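Local atomic coordinates of DNA mismatch repair protein MutS (Thermus aquaticus, PDB entry 1EWQ), a protein that takes part in the repair of mismatches in DNA, possibly carrying out the recognition step, and has a weak ATPase activity. Residues N585-S590 against L722-Q727; Q552-R557 against P569-M574; Y623-A628 against D662-G667; N710-A715 against Q727-P732; Y737-A742 against R754-L759. All coordinates share one frame; numbering follows the deposited sequence.

Interaction 1. Residues N585-S590 against L722-Q727. With SO4 (sulfate ion), chain E.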
# COMPACT_ATOMS: atom_id res chain seq x y z
N ASN C 585 -8.47 30.15 15.45
CA ASN C 585 -8.29 28.73 15.27
C ASN C 585 -7.06 28.35 16.12
O ASN C 585 -6.37 29.23 16.64
CB ASN C 585 -8.04 28.42 13.79
CG ASN C 585 -9.24 28.73 12.93
OD1 ASN C 585 -10.28 28.07 13.03
ND2 ASN C 585 -9.12 29.75 12.08
N MSE C 586 -6.79 27.06 16.25
CA MSE C 586 -5.65 26.59 17.04
C MSE C 586 -5.90 26.75 18.54
O MSE C 586 -4.99 26.62 19.34
CB MSE C 586 -4.37 27.34 16.65
CG MSE C 586 -3.92 27.11 15.21
SE MSE C 586 -2.26 28.04 14.79
CE MSE C 586 -2.98 29.82 14.68
N ALA C 587 -7.14 27.05 18.92
CA ALA C 587 -7.49 27.21 20.32
C ALA C 587 -8.50 26.15 20.74
O ALA C 587 -9.22 26.32 21.72
CB ALA C 587 -8.05 28.60 20.58
N GLY C 588 -8.56 25.06 19.97
CA GLY C 588 -9.46 23.96 20.29
C GLY C 588 -10.96 24.11 20.06
O GLY C 588 -11.74 23.42 20.72
N LYS C 589 -11.37 24.98 19.14
CA LYS C 589 -12.80 25.15 18.90
C LYS C 589 -13.38 23.89 18.29
O LYS C 589 -14.42 23.39 18.73
CB LYS C 589 -13.09 26.36 17.99
CG LYS C 589 -12.63 27.70 18.58
CD LYS C 589 -13.43 28.91 18.06
CE LYS C 589 -13.27 29.10 16.57
NZ LYS C 589 -14.00 30.31 16.10
N SER C 590 -12.70 23.34 17.28
CA SER C 590 -13.18 22.14 16.61
C SER C 590 -13.23 20.93 17.53
O SER C 590 -14.16 20.14 17.46
CB SER C 590 -12.31 21.82 15.40
OG SER C 590 -12.57 22.77 14.39
N LEU C 722 2.39 34.94 20.93
CA LEU C 722 0.97 34.61 20.92
C LEU C 722 0.75 33.23 21.53
O LEU C 722 1.30 32.24 21.06
CB LEU C 722 0.43 34.62 19.49
CG LEU C 722 -0.64 35.66 19.14
CD1 LEU C 722 -1.25 35.32 17.79
CD2 LEU C 722 -1.72 35.68 20.20
N VAL C 723 -0.05 33.17 22.58
CA VAL C 723 -0.32 31.90 23.24
C VAL C 723 -1.81 31.57 23.20
O VAL C 723 -2.63 32.31 23.74
CB VAL C 723 0.16 31.93 24.71
CG1 VAL C 723 -0.10 30.60 25.39
CG2 VAL C 723 1.66 32.27 24.76
N PHE C 724 -2.16 30.47 22.54
CA PHE C 724 -3.56 30.06 22.43
C PHE C 724 -4.08 29.30 23.65
O PHE C 724 -3.50 28.30 24.06
CB PHE C 724 -3.78 29.21 21.17
CG PHE C 724 -3.43 29.92 19.90
CD1 PHE C 724 -2.14 29.83 19.37
CD2 PHE C 724 -4.36 30.72 19.26
CE1 PHE C 724 -1.79 30.54 18.22
CE2 PHE C 724 -4.03 31.44 18.11
CZ PHE C 724 -2.74 31.35 17.59
N TYR C 725 -5.17 29.79 24.22
CA TYR C 725 -5.78 29.17 25.38
C TYR C 725 -7.01 28.35 24.97
O TYR C 725 -7.94 28.87 24.33
CB TYR C 725 -6.19 30.22 26.42
CG TYR C 725 -5.02 30.83 27.16
CD1 TYR C 725 -4.25 31.85 26.59
CD2 TYR C 725 -4.62 30.31 28.39
CE1 TYR C 725 -3.12 32.35 27.24
CE2 TYR C 725 -3.49 30.80 29.05
CZ TYR C 725 -2.74 31.81 28.47
OH TYR C 725 -1.60 32.25 29.11
N HIS C 726 -7.01 27.08 25.33
CA HIS C 726 -8.11 26.19 24.98
C HIS C 726 -9.31 26.24 25.92
O HIS C 726 -10.22 25.42 25.80
CB HIS C 726 -7.60 24.75 24.88
CG HIS C 726 -6.69 24.52 23.72
ND1 HIS C 726 -6.89 23.51 22.80
CD2 HIS C 726 -5.56 25.16 23.33
CE1 HIS C 726 -5.93 23.54 21.89
NE2 HIS C 726 -5.12 24.54 22.19
N GLN C 727 -9.31 27.19 26.84
CA GLN C 727 -10.45 27.32 27.75
C GLN C 727 -11.61 27.95 26.98
O GLN C 727 -11.44 28.97 26.31
CB GLN C 727 -10.12 28.20 28.96
CG GLN C 727 -9.17 27.60 30.01
CD GLN C 727 -7.72 27.51 29.55
OE1 GLN C 727 -7.24 28.36 28.80
NE2 GLN C 727 -7.01 26.49 30.02
S SO4 E . -9.83 24.91 15.27
O1 SO4 E . -10.33 24.24 14.05
O2 SO4 E . -8.37 25.11 15.13
O3 SO4 E . -10.48 26.22 15.43
O4 SO4 E . -10.08 24.09 16.46
O HOH W 1 -11.12 24.94 23.27

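Interaction 2. Residues Q552-R557 against P569-M574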
# COMPACT_ATOMS: atom_id res chain seq x y z
N GLN C 552 -25.88 19.53 30.00
CA GLN C 552 -25.05 20.18 31.00
C GLN C 552 -23.85 19.31 31.25
O GLN C 552 -23.92 18.29 31.94
CB GLN C 552 -25.83 20.42 32.29
CG GLN C 552 -26.98 21.39 32.11
CD GLN C 552 -27.67 21.76 33.41
OE1 GLN C 552 -27.07 22.39 34.30
NE2 GLN C 552 -28.93 21.38 33.54
N ILE C 553 -22.73 19.73 30.68
CA ILE C 553 -21.49 18.99 30.81
C ILE C 553 -20.45 19.80 31.58
O ILE C 553 -20.13 20.93 31.22
CB ILE C 553 -20.90 18.66 29.41
CG1 ILE C 553 -21.93 17.88 28.58
CG2 ILE C 553 -19.62 17.86 29.56
CD1 ILE C 553 -21.45 17.53 27.17
N ARG C 554 -19.94 19.21 32.66
CA ARG C 554 -18.92 19.87 33.45
C ARG C 554 -17.59 19.16 33.20
O ARG C 554 -17.49 17.95 33.36
CB ARG C 554 -19.25 19.81 34.95
CG ARG C 554 -18.30 20.66 35.82
CD ARG C 554 -18.69 20.71 37.30
NE ARG C 554 -18.36 19.48 38.03
CZ ARG C 554 -19.26 18.68 38.59
NH1 ARG C 554 -20.55 18.98 38.51
NH2 ARG C 554 -18.88 17.58 39.23
N ALA C 555 -16.58 19.93 32.79
CA ALA C 555 -15.25 19.40 32.54
C ALA C 555 -15.22 18.23 31.56
O ALA C 555 -14.63 17.19 31.85
CB ALA C 555 -14.59 18.98 33.87
N GLY C 556 -15.83 18.42 30.39
CA GLY C 556 -15.82 17.38 29.39
C GLY C 556 -14.52 17.41 28.60
O GLY C 556 -13.85 18.44 28.54
N ARG C 557 -14.16 16.28 28.00
CA ARG C 557 -12.94 16.20 27.21
C ARG C 557 -13.13 15.27 26.02
O ARG C 557 -13.97 14.37 26.06
CB ARG C 557 -11.79 15.66 28.06
CG ARG C 557 -11.99 15.74 29.56
CD ARG C 557 -11.40 14.51 30.19
NE ARG C 557 -12.24 13.97 31.22
CZ ARG C 557 -12.22 12.70 31.61
NH1 ARG C 557 -11.40 11.83 31.04
NH2 ARG C 557 -13.01 12.31 32.59
N PRO C 569 -10.06 20.33 30.02
CA PRO C 569 -11.51 20.09 30.08
C PRO C 569 -12.31 21.38 29.88
O PRO C 569 -11.80 22.48 30.08
CB PRO C 569 -11.70 19.50 31.48
CG PRO C 569 -10.37 18.84 31.78
CD PRO C 569 -9.41 19.91 31.27
N ASN C 570 -13.57 21.24 29.47
CA ASN C 570 -14.43 22.40 29.25
C ASN C 570 -15.87 22.10 29.57
O ASN C 570 -16.32 20.96 29.48
CB ASN C 570 -14.32 22.89 27.81
CG ASN C 570 -13.24 23.93 27.64
OD1 ASN C 570 -13.30 25.00 28.24
ND2 ASN C 570 -12.25 23.62 26.82
N ASP C 571 -16.60 23.15 29.94
CA ASP C 571 -18.00 23.00 30.27
C ASP C 571 -18.84 23.38 29.07
O ASP C 571 -18.34 23.92 28.08
CB ASP C 571 -18.40 23.93 31.44
CG ASP C 571 -17.54 23.72 32.67
OD1 ASP C 571 -16.97 22.63 32.83
OD2 ASP C 571 -17.47 24.66 33.50
N LEU C 572 -20.13 23.11 29.18
CA LEU C 572 -21.09 23.44 28.15
C LEU C 572 -22.49 23.23 28.66
O LEU C 572 -22.80 22.20 29.27
CB LEU C 572 -20.88 22.57 26.90
CG LEU C 572 -21.91 22.86 25.79
CD1 LEU C 572 -21.78 24.31 25.36
CD2 LEU C 572 -21.69 21.92 24.62
N GLU C 573 -23.33 24.24 28.44
CA GLU C 573 -24.74 24.20 28.80
C GLU C 573 -25.47 24.57 27.52
O GLU C 573 -25.12 25.55 26.87
CB GLU C 573 -25.09 25.20 29.88
CG GLU C 573 -24.75 24.74 31.27
CD GLU C 573 -25.65 25.37 32.31
OE1 GLU C 573 -26.88 25.14 32.24
OE2 GLU C 573 -25.14 26.08 33.19
N MSE C 574 -26.47 23.77 27.17
CA MSE C 574 -27.25 23.96 25.94
C MSE C 574 -28.66 23.43 26.08
O MSE C 574 -28.88 22.34 26.62
CB MSE C 574 -26.61 23.20 24.78
CG MSE C 574 -25.49 23.89 24.08
SE MSE C 574 -25.36 23.07 22.35
CE MSE C 574 -26.77 24.01 21.47

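Interaction 3. Residues Y623-A628 against D662-G667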
# COMPACT_ATOMS: atom_id res chain seq x y z
N TYR C 623 -25.36 15.75 13.36
CA TYR C 623 -25.03 16.22 12.02
C TYR C 623 -23.88 17.21 12.03
O TYR C 623 -23.98 18.29 12.62
CB TYR C 623 -26.26 16.86 11.37
CG TYR C 623 -27.47 15.96 11.38
CD1 TYR C 623 -28.51 16.16 12.29
CD2 TYR C 623 -27.56 14.88 10.50
CE1 TYR C 623 -29.63 15.31 12.32
CE2 TYR C 623 -28.66 14.02 10.53
CZ TYR C 623 -29.69 14.24 11.44
OH TYR C 623 -30.76 13.36 11.46
N THR C 624 -22.80 16.85 11.35
CA THR C 624 -21.62 17.70 11.29
C THR C 624 -21.33 18.29 9.91
O THR C 624 -21.73 17.75 8.88
CB THR C 624 -20.35 16.90 11.72
OG1 THR C 624 -20.10 15.85 10.77
CG2 THR C 624 -20.55 16.29 13.10
N ARG C 625 -20.63 19.41 9.94
CA ARG C 625 -20.17 20.14 8.76
C ARG C 625 -18.84 20.70 9.28
O ARG C 625 -18.73 21.89 9.59
CB ARG C 625 -21.16 21.27 8.40
CG ARG C 625 -21.04 21.82 6.97
CD ARG C 625 -19.64 22.31 6.61
NE ARG C 625 -18.73 21.21 6.29
CZ ARG C 625 -17.40 21.29 6.36
NH1 ARG C 625 -16.81 22.41 6.74
NH2 ARG C 625 -16.66 20.24 6.03
N ILE C 626 -17.85 19.82 9.39
CA ILE C 626 -16.52 20.16 9.93
C ILE C 626 -15.36 19.80 9.02
O ILE C 626 -15.35 18.74 8.40
CB ILE C 626 -16.28 19.44 11.29
CG1 ILE C 626 -17.37 19.79 12.29
CG2 ILE C 626 -14.92 19.84 11.86
CD1 ILE C 626 -17.39 18.88 13.52
N GLY C 627 -14.36 20.68 8.97
CA GLY C 627 -13.18 20.46 8.16
C GLY C 627 -13.44 20.33 6.67
O GLY C 627 -14.29 21.01 6.11
N ALA C 628 -12.67 19.46 6.01
CA ALA C 628 -12.82 19.19 4.58
C ALA C 628 -12.81 20.45 3.71
O ALA C 628 -12.07 21.40 4.06
CB ALA C 628 -14.11 18.39 4.34
N ASP C 662 -18.82 24.24 11.49
CA ASP C 662 -17.46 24.74 11.58
C ASP C 662 -17.19 25.73 10.45
O ASP C 662 -16.90 25.35 9.33
CB ASP C 662 -16.51 23.53 11.49
CG ASP C 662 -15.04 23.90 11.54
OD1 ASP C 662 -14.29 23.50 10.61
OD2 ASP C 662 -14.63 24.57 12.51
N GLU C 663 -17.32 27.02 10.77
CA GLU C 663 -17.07 28.11 9.83
C GLU C 663 -17.91 28.09 8.54
O GLU C 663 -17.41 28.35 7.44
CB GLU C 663 -15.57 28.16 9.50
CG GLU C 663 -14.67 28.07 10.74
CD GLU C 663 -13.19 28.30 10.45
OE1 GLU C 663 -12.69 27.78 9.43
OE2 GLU C 663 -12.52 28.98 11.24
N VAL C 664 -19.20 27.79 8.68
CA VAL C 664 -20.09 27.79 7.53
C VAL C 664 -20.21 29.24 7.04
O VAL C 664 -20.47 30.15 7.83
CB VAL C 664 -21.49 27.22 7.93
CG1 VAL C 664 -22.55 27.60 6.91
CG2 VAL C 664 -21.40 25.71 8.04
N GLY C 665 -19.98 29.44 5.74
CA GLY C 665 -20.04 30.78 5.16
C GLY C 665 -18.77 31.15 4.42
O GLY C 665 -18.75 32.06 3.59
N ARG C 666 -17.69 30.44 4.74
CA ARG C 666 -16.37 30.64 4.11
C ARG C 666 -16.47 30.28 2.62
O ARG C 666 -17.39 29.60 2.20
CB ARG C 666 -15.36 29.68 4.75
CG ARG C 666 -15.89 28.25 4.66
CD ARG C 666 -14.85 27.13 4.71
NE ARG C 666 -14.18 27.02 6.00
CZ ARG C 666 -13.72 25.87 6.50
NH1 ARG C 666 -13.88 24.74 5.83
NH2 ARG C 666 -13.09 25.87 7.66
N GLY C 667 -15.49 30.72 1.85
CA GLY C 667 -15.46 30.38 0.44
C GLY C 667 -16.09 31.34 -0.55
O GLY C 667 -16.09 31.04 -1.74
O HOH W 2 -17.94 24.91 6.49

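Interaction 4. Residues N710-A715 against Q727-P732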
# COMPACT_ATOMS: atom_id res chain seq x y z
N ASN C 710 -23.61 33.11 23.12
CA ASN C 710 -22.24 33.34 22.72
C ASN C 710 -21.20 32.74 23.66
O ASN C 710 -21.31 32.81 24.88
CB ASN C 710 -21.98 34.84 22.58
CG ASN C 710 -22.46 35.39 21.25
OD1 ASN C 710 -22.01 34.95 20.19
ND2 ASN C 710 -23.39 36.34 21.29
N LEU C 711 -20.19 32.11 23.04
CA LEU C 711 -19.06 31.52 23.72
C LEU C 711 -17.86 31.86 22.82
O LEU C 711 -18.04 32.29 21.68
CB LEU C 711 -19.19 29.99 23.83
CG LEU C 711 -20.21 29.39 24.79
CD1 LEU C 711 -20.07 27.87 24.79
CD2 LEU C 711 -19.98 29.92 26.20
N HIS C 712 -16.65 31.70 23.34
CA HIS C 712 -15.47 32.00 22.56
C HIS C 712 -14.21 31.48 23.22
O HIS C 712 -14.21 31.07 24.38
CB HIS C 712 -15.32 33.52 22.34
CG HIS C 712 -14.83 34.27 23.55
ND1 HIS C 712 -15.60 34.47 24.67
CD2 HIS C 712 -13.64 34.85 23.82
CE1 HIS C 712 -14.91 35.14 25.58
NE2 HIS C 712 -13.71 35.38 25.08
N VAL C 713 -13.14 31.48 22.44
CA VAL C 713 -11.84 31.08 22.93
C VAL C 713 -10.97 32.30 22.64
O VAL C 713 -11.31 33.12 21.79
CB VAL C 713 -11.30 29.84 22.20
CG1 VAL C 713 -12.11 28.61 22.62
CG2 VAL C 713 -11.38 30.04 20.70
N ALA C 714 -9.86 32.41 23.34
CA ALA C 714 -9.00 33.56 23.14
C ALA C 714 -7.53 33.20 23.04
O ALA C 714 -7.09 32.12 23.47
CB ALA C 714 -9.21 34.56 24.28
N ALA C 715 -6.77 34.11 22.44
CA ALA C 715 -5.34 33.96 22.31
C ALA C 715 -4.78 35.04 23.22
O ALA C 715 -5.48 36.01 23.54
CB ALA C 715 -4.91 34.20 20.87
N GLN C 727 -9.31 27.19 26.84
CA GLN C 727 -10.45 27.32 27.75
C GLN C 727 -11.61 27.95 26.98
O GLN C 727 -11.44 28.97 26.31
CB GLN C 727 -10.12 28.20 28.96
CG GLN C 727 -9.17 27.60 30.01
CD GLN C 727 -7.72 27.51 29.55
OE1 GLN C 727 -7.24 28.36 28.80
NE2 GLN C 727 -7.01 26.49 30.02
N VAL C 728 -12.78 27.33 27.05
CA VAL C 728 -13.94 27.90 26.37
C VAL C 728 -14.53 28.91 27.34
O VAL C 728 -14.94 28.57 28.45
CB VAL C 728 -14.96 26.81 25.99
CG1 VAL C 728 -16.24 27.45 25.50
CG2 VAL C 728 -14.37 25.93 24.91
N LEU C 729 -14.57 30.17 26.91
CA LEU C 729 -15.04 31.28 27.72
C LEU C 729 -16.44 31.78 27.39
O LEU C 729 -16.93 31.62 26.28
CB LEU C 729 -14.05 32.45 27.58
CG LEU C 729 -12.55 32.14 27.73
CD1 LEU C 729 -11.72 33.35 27.31
CD2 LEU C 729 -12.24 31.75 29.17
N PRO C 730 -17.10 32.42 28.37
CA PRO C 730 -18.45 32.94 28.16
C PRO C 730 -18.43 34.19 27.30
O PRO C 730 -17.42 34.90 27.25
CB PRO C 730 -18.94 33.21 29.57
CG PRO C 730 -17.68 33.60 30.28
CD PRO C 730 -16.70 32.57 29.78
N GLY C 731 -19.54 34.46 26.63
CA GLY C 731 -19.65 35.64 25.79
C GLY C 731 -18.87 35.55 24.50
O GLY C 731 -18.14 34.58 24.28
N PRO C 732 -19.01 36.55 23.61
CA PRO C 732 -18.33 36.62 22.32
C PRO C 732 -16.88 37.07 22.47
O PRO C 732 -16.48 37.52 23.54
CB PRO C 732 -19.16 37.64 21.56
CG PRO C 732 -19.52 38.61 22.65
CD PRO C 732 -19.96 37.67 23.76

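Interaction 5. Residues Y737-A742 against R754-L759. With SO4 (sulfate ion), chain F.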
# COMPACT_ATOMS: atom_id res chain seq x y z
N TYR C 737 -7.87 38.12 16.31
CA TYR C 737 -6.44 37.84 16.39
C TYR C 737 -5.80 37.53 15.03
O TYR C 737 -4.63 37.16 14.96
CB TYR C 737 -6.17 36.68 17.37
CG TYR C 737 -6.39 37.07 18.82
CD1 TYR C 737 -7.65 36.98 19.40
CD2 TYR C 737 -5.35 37.61 19.58
CE1 TYR C 737 -7.88 37.44 20.70
CE2 TYR C 737 -5.56 38.07 20.88
CZ TYR C 737 -6.83 37.98 21.43
OH TYR C 737 -7.07 38.47 22.69
N GLY C 738 -6.58 37.71 13.97
CA GLY C 738 -6.08 37.44 12.63
C GLY C 738 -4.76 38.10 12.31
O GLY C 738 -3.80 37.44 11.90
N VAL C 739 -4.69 39.41 12.51
CA VAL C 739 -3.47 40.16 12.23
C VAL C 739 -2.33 39.69 13.14
O VAL C 739 -1.19 39.56 12.69
CB VAL C 739 -3.71 41.69 12.41
CG1 VAL C 739 -2.42 42.45 12.16
CG2 VAL C 739 -4.78 42.16 11.44
N GLU C 740 -2.63 39.41 14.40
CA GLU C 740 -1.63 38.93 15.35
C GLU C 740 -1.09 37.58 14.88
O GLU C 740 0.13 37.35 14.88
CB GLU C 740 -2.24 38.77 16.75
CG GLU C 740 -2.23 40.03 17.59
CD GLU C 740 -2.88 41.22 16.90
OE1 GLU C 740 -4.12 41.19 16.71
OE2 GLU C 740 -2.15 42.17 16.53
N VAL C 741 -1.99 36.69 14.48
CA VAL C 741 -1.59 35.38 14.00
C VAL C 741 -0.72 35.56 12.76
O VAL C 741 0.28 34.85 12.60
CB VAL C 741 -2.83 34.51 13.66
CG1 VAL C 741 -2.40 33.19 13.04
CG2 VAL C 741 -3.64 34.25 14.93
N ALA C 742 -1.08 36.52 11.92
CA ALA C 742 -0.31 36.81 10.71
C ALA C 742 1.10 37.24 11.14
O ALA C 742 2.10 36.75 10.61
CB ALA C 742 -0.97 37.95 9.91
N ARG C 754 0.67 48.14 8.88
CA ARG C 754 -0.28 48.74 7.96
C ARG C 754 -1.66 48.09 8.12
O ARG C 754 -2.69 48.76 8.09
CB ARG C 754 0.23 48.58 6.52
CG ARG C 754 -0.76 48.97 5.44
CD ARG C 754 -1.25 50.41 5.56
NE ARG C 754 -2.16 50.73 4.46
CZ ARG C 754 -3.01 51.75 4.45
NH1 ARG C 754 -3.08 52.57 5.49
NH2 ARG C 754 -3.81 51.93 3.41
N ALA C 755 -1.69 46.77 8.31
CA ALA C 755 -2.95 46.07 8.50
C ALA C 755 -3.66 46.57 9.77
O ALA C 755 -4.88 46.78 9.76
CB ALA C 755 -2.72 44.55 8.58
N ARG C 756 -2.91 46.77 10.85
CA ARG C 756 -3.54 47.26 12.08
C ARG C 756 -4.14 48.64 11.84
O ARG C 756 -5.25 48.94 12.30
CB ARG C 756 -2.53 47.33 13.24
CG ARG C 756 -2.00 45.97 13.72
CD ARG C 756 -1.32 46.11 15.08
NE ARG C 756 -0.68 44.89 15.55
CZ ARG C 756 0.61 44.61 15.38
NH1 ARG C 756 1.41 45.47 14.75
NH2 ARG C 756 1.11 43.46 15.82
N ALA C 757 -3.41 49.49 11.12
CA ALA C 757 -3.86 50.84 10.79
C ALA C 757 -5.14 50.80 9.96
O ALA C 757 -6.02 51.64 10.12
CB ALA C 757 -2.78 51.58 10.03
N LEU C 758 -5.23 49.83 9.05
CA LEU C 758 -6.40 49.68 8.20
C LEU C 758 -7.58 49.21 9.05
O LEU C 758 -8.70 49.68 8.87
CB LEU C 758 -6.13 48.66 7.09
CG LEU C 758 -5.34 49.14 5.88
CD1 LEU C 758 -4.88 47.96 5.05
CD2 LEU C 758 -6.21 50.08 5.05
N LEU C 759 -7.31 48.29 9.97
CA LEU C 759 -8.35 47.76 10.85
C LEU C 759 -8.97 48.87 11.70
O LEU C 759 -10.19 48.98 11.81
CB LEU C 759 -7.76 46.71 11.79
CG LEU C 759 -8.19 45.25 11.65
CD1 LEU C 759 -7.58 44.44 12.79
CD2 LEU C 759 -9.71 45.13 11.68
S SO4 F . -10.12 35.83 14.62
O1 SO4 F . -10.10 37.19 14.04
O2 SO4 F . -9.43 35.82 15.92
O3 SO4 F . -11.52 35.43 14.80
O4 SO4 F . -9.45 34.90 13.70

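Interaction 1. Residues N585-S590 against L722-Q727
Met-586 and Phe-724 form the apolar half of this contact, a Met-aromatic pair made by a selenomethionine. Met-586 CB stands over the centre of the Phe-724 ring, 4.1 Å from its centroid and only 4° off the ring normal, which makes a CH-pi contact. Selenium lies obliquely to the same ring, and a chi3 of -75° bends the chain so that Met-586 CE comes within 3.3 Å of Phe-724 CZ. The second half is polar and flat. The peptide joining Ala-587 to Gly-588 lies over one face of the His-726 imidazole, with Ala-587 C above the ring centre and Gly-588 N displaced toward the rim. Beside the ring, His-726 CA points its hydrogen at Ala-587 O across 3.4 Å. A side chain at Gly-588 would run into His-726 ND1, and its positive phi suits glycine as well.

No direct hydrogen bond joins the two segments. A water lies 2.8 Å from Ala-587 O and 2.7 Å from His-726 O, within hydrogen-bonding reach of both. One shell further out, Asn-570 ND2 binds His-726 O, Val-741 of helix 738-744 touches Met-586, and Gly-635 of the second subunit packs on it too.

On its inner side the loop wraps a sulfate ion. Met-586 N donates to sulfate O2 at 2.7 Å in a nearly straight bond, while Ser-590 gives its N to O4 and its OG to O1 at 2.7 Å. Amides converging on a tetrahedral anion are the hallmark of a P-loop, consistent with the predicted ATP site, and the sulfate plausibly mimics a phosphate.

Interaction 2. Residues Q552-R557 against P569-M574
Asp-571 OD1 accepts the backbone N of Ala-555 at 2.7 Å, in a bond of 166° that meets the oxygen nearly along its C-O axis. The bond falls where strand 551-556 breaks its pattern: Ile-553 pairs with Leu-572, but Gly-556 pairs with Asn-570, so the register slips by one residue in a beta bulge. Ala-555, with phi and psi both positive, takes up the extra length and sets its CB against Pro-569 CB at 3.8 Å. Regular antiparallel bonding resumes on both flanks, through Ile-553 N to Leu-572 O at 2.8 Å and Gly-556 N to Asn-570 O at 2.7 Å.

Gln-552 and Glu-573 face each other as a non-hydrogen-bonded pair, with amide and carboxylate planes 15° apart. Gln-552 CG lies 4.1 Å from Glu-573 CG. The Gln-552 OE1 and Glu-573 OE1 atoms, both acceptors, stand 3.4 Å from one another without a bond. An alanine at Gln-552 would probably open a gap beside the Glu-573 CG and leave that carboxylate freer to turn.

Arg-554 turns its guanidinium to Glu-612 and Glu-613, and Asn-570 OD1 accepts Val-728 N. Ile-553, Asn-570 and Leu-572 share the face that meets helix 589-603, at Ile-599, Phe-592 and Thr-596, while strand 613-616 flanks strand 551-556 and leaves 570-574 outermost.

Interaction 3. Residues Y623-A628 against D662-G667
The guanidinium groups of Arg-625 and Arg-666 approach at their NH1 atoms, 3.9 Å apart with planes 59° from each other. The carbonyl of Gly-627 lies at the edge of both, and Arg-625 NH1 makes a weak bond to its oxygen. Asp-662 O lies over one face of the Arg-666 group, toward the rim; at its edge, Glu-663 OE1 takes NH2 in a 2.6 Å salt bridge, using its anti lone pair. Like charges this close would be eased by acids of helix 638-652: Glu-642 pairs with Arg-666, and Glu-645 with Arg-625. A water bridges Arg-625 NH1 and Asp-662 O.

Asp-662 N donates to Arg-625 O at 3.0 Å, and Asp-662 CB packs on Ile-626 CG1 at 3.9 Å. CG stands anti to the backbone N (chi1 179°), and Asp-662 OD1 receives Gly-627 N at 3.3 Å, 28° out of the carboxylate plane. An alanine at Asp-662 would probably leave Gly-627 N without its acceptor.

Asp-662 ends strand 657-662 and Glu-663 follows it; the Asp-662 side chain touches Ser-590 of the P-loop, an arrangement consistent with the Walker B motif of P-loop ATPases.

Interaction 4. Residues N710-A715 against Q727-P732
The imidazole of His-712 is held between parts of the opposing chain, with Leu-729 CB over one face and Pro-732 O over the centre of the other. A chi1 of 76° sets CG between the backbone N and the carbonyl carbon. The ring reaches the other strand, where His-712 ND1 donates to Gly-731 O at 2.6 Å, from 53° above the carbonyl plane. The edge also receives Pro-730 O, 3.0 Å from His-712 CE1. Two faces and an edge thus fix the rotation of the ring, while Leu-729, crossing it obliquely, carries CD1 to 3.6 Å from His-712 NE2.

A second set of side chains meets through aliphatic branches. Val-728 divides its two methyls: CG1 lies 3.9 Å from Leu-711 CD1, and CG2 reaches Val-713 CG1. Ala-714 CB touches Leu-729 CD1 in turn. Beyond the end of strand 723-730, Pro-732 CD lies 3.7 Å from Asn-710 CB, and Asn-710 ND2 bonds Thr-701 O.

The backbones pair at His-712 and Leu-729. Leu-729 N bonds His-712 O at 2.7 Å, and His-712 N returns a bond to Leu-729 O. Gly-731 N adds a weak bond to Asn-710 O, and the positive phi of Gly-731 suits glycine. The strand segments run 134° apart, strongly twisted from antiparallel.

Strand 708-716 also bonds strand 578-582, and Val-713 and Val-728 touch helix 589-603. The arrangement is a beta hairpin whose second strand closes one edge of the otherwise parallel sheet of the P-loop ATPase domain.

Interaction 5. Residues Y737-A742 against R754-L759
Val-739 is the tight point of this helix pair, pressing both its methyls against the facing helix. CG1, anti to the backbone N (chi1 179°), sits 4.2 Å from Ala-755 CB and 3.9 Å from Arg-756 CG. CG2 touches Leu-759 CD1 at 3.9 Å, the two side chains sliding past each other in opposite directions. The small Ala-755 lets the backbones come closest here, with Val-739 CA 7.0 Å from Ala-755 CA.

Toward the partly exposed side the contact thins to a single polar pair. Arg-756 extends from CG to NE, while Glu-740 bends at chi2 (54°), which carries its CD round, and the two side chains meet at about a right angle. Arg-756 NE donates to Glu-740 OE2 at 3.2 Å, in a salt bridge whose oxygen lies in the guanidinium plane. Carboxylate and guanidinium are nearly coplanar, 20° apart, though NH2 stands further off than NE, so one bond carries the pair.

The second subunit also borders this contact. Its Ile-676 packs on Val-739 and its Asp-672 bonds Val-739 N. At the N-cap, Tyr-737 N holds a sulfate ion through O2 at 2.8 Å, and this ion also binds Thr-668 and Ser-669 of the second subunit. With axes 10.5 Å apart and nearly antiparallel, the two helices form an antiparallel helical hairpin at the C-terminal end of the chain that takes part in the dimer interface.

Overall arrangement
Interactions 1, 3 and 4 all reach the mainly parallel sheet of the ATPase domain, whereas interaction 2 lies in the smaller sheet beside it. Interactions 1 and 4 are surface contacts that share strand 723-730, yet the first relies on groups laid over ring faces and on a bound anion and the second on backbone pairing. Interactions 2, 3 and 5 are partly buried. Asn-570 of interaction 2 ties both surface contacts to its own sheet by bonding His-726 and Val-728. Interaction 3 is the most highly charged and meets interaction 1 at Ser-590. Interaction 5, mainly apolar, touches interaction 1 through Val-741 and, like it, reaches the second subunit.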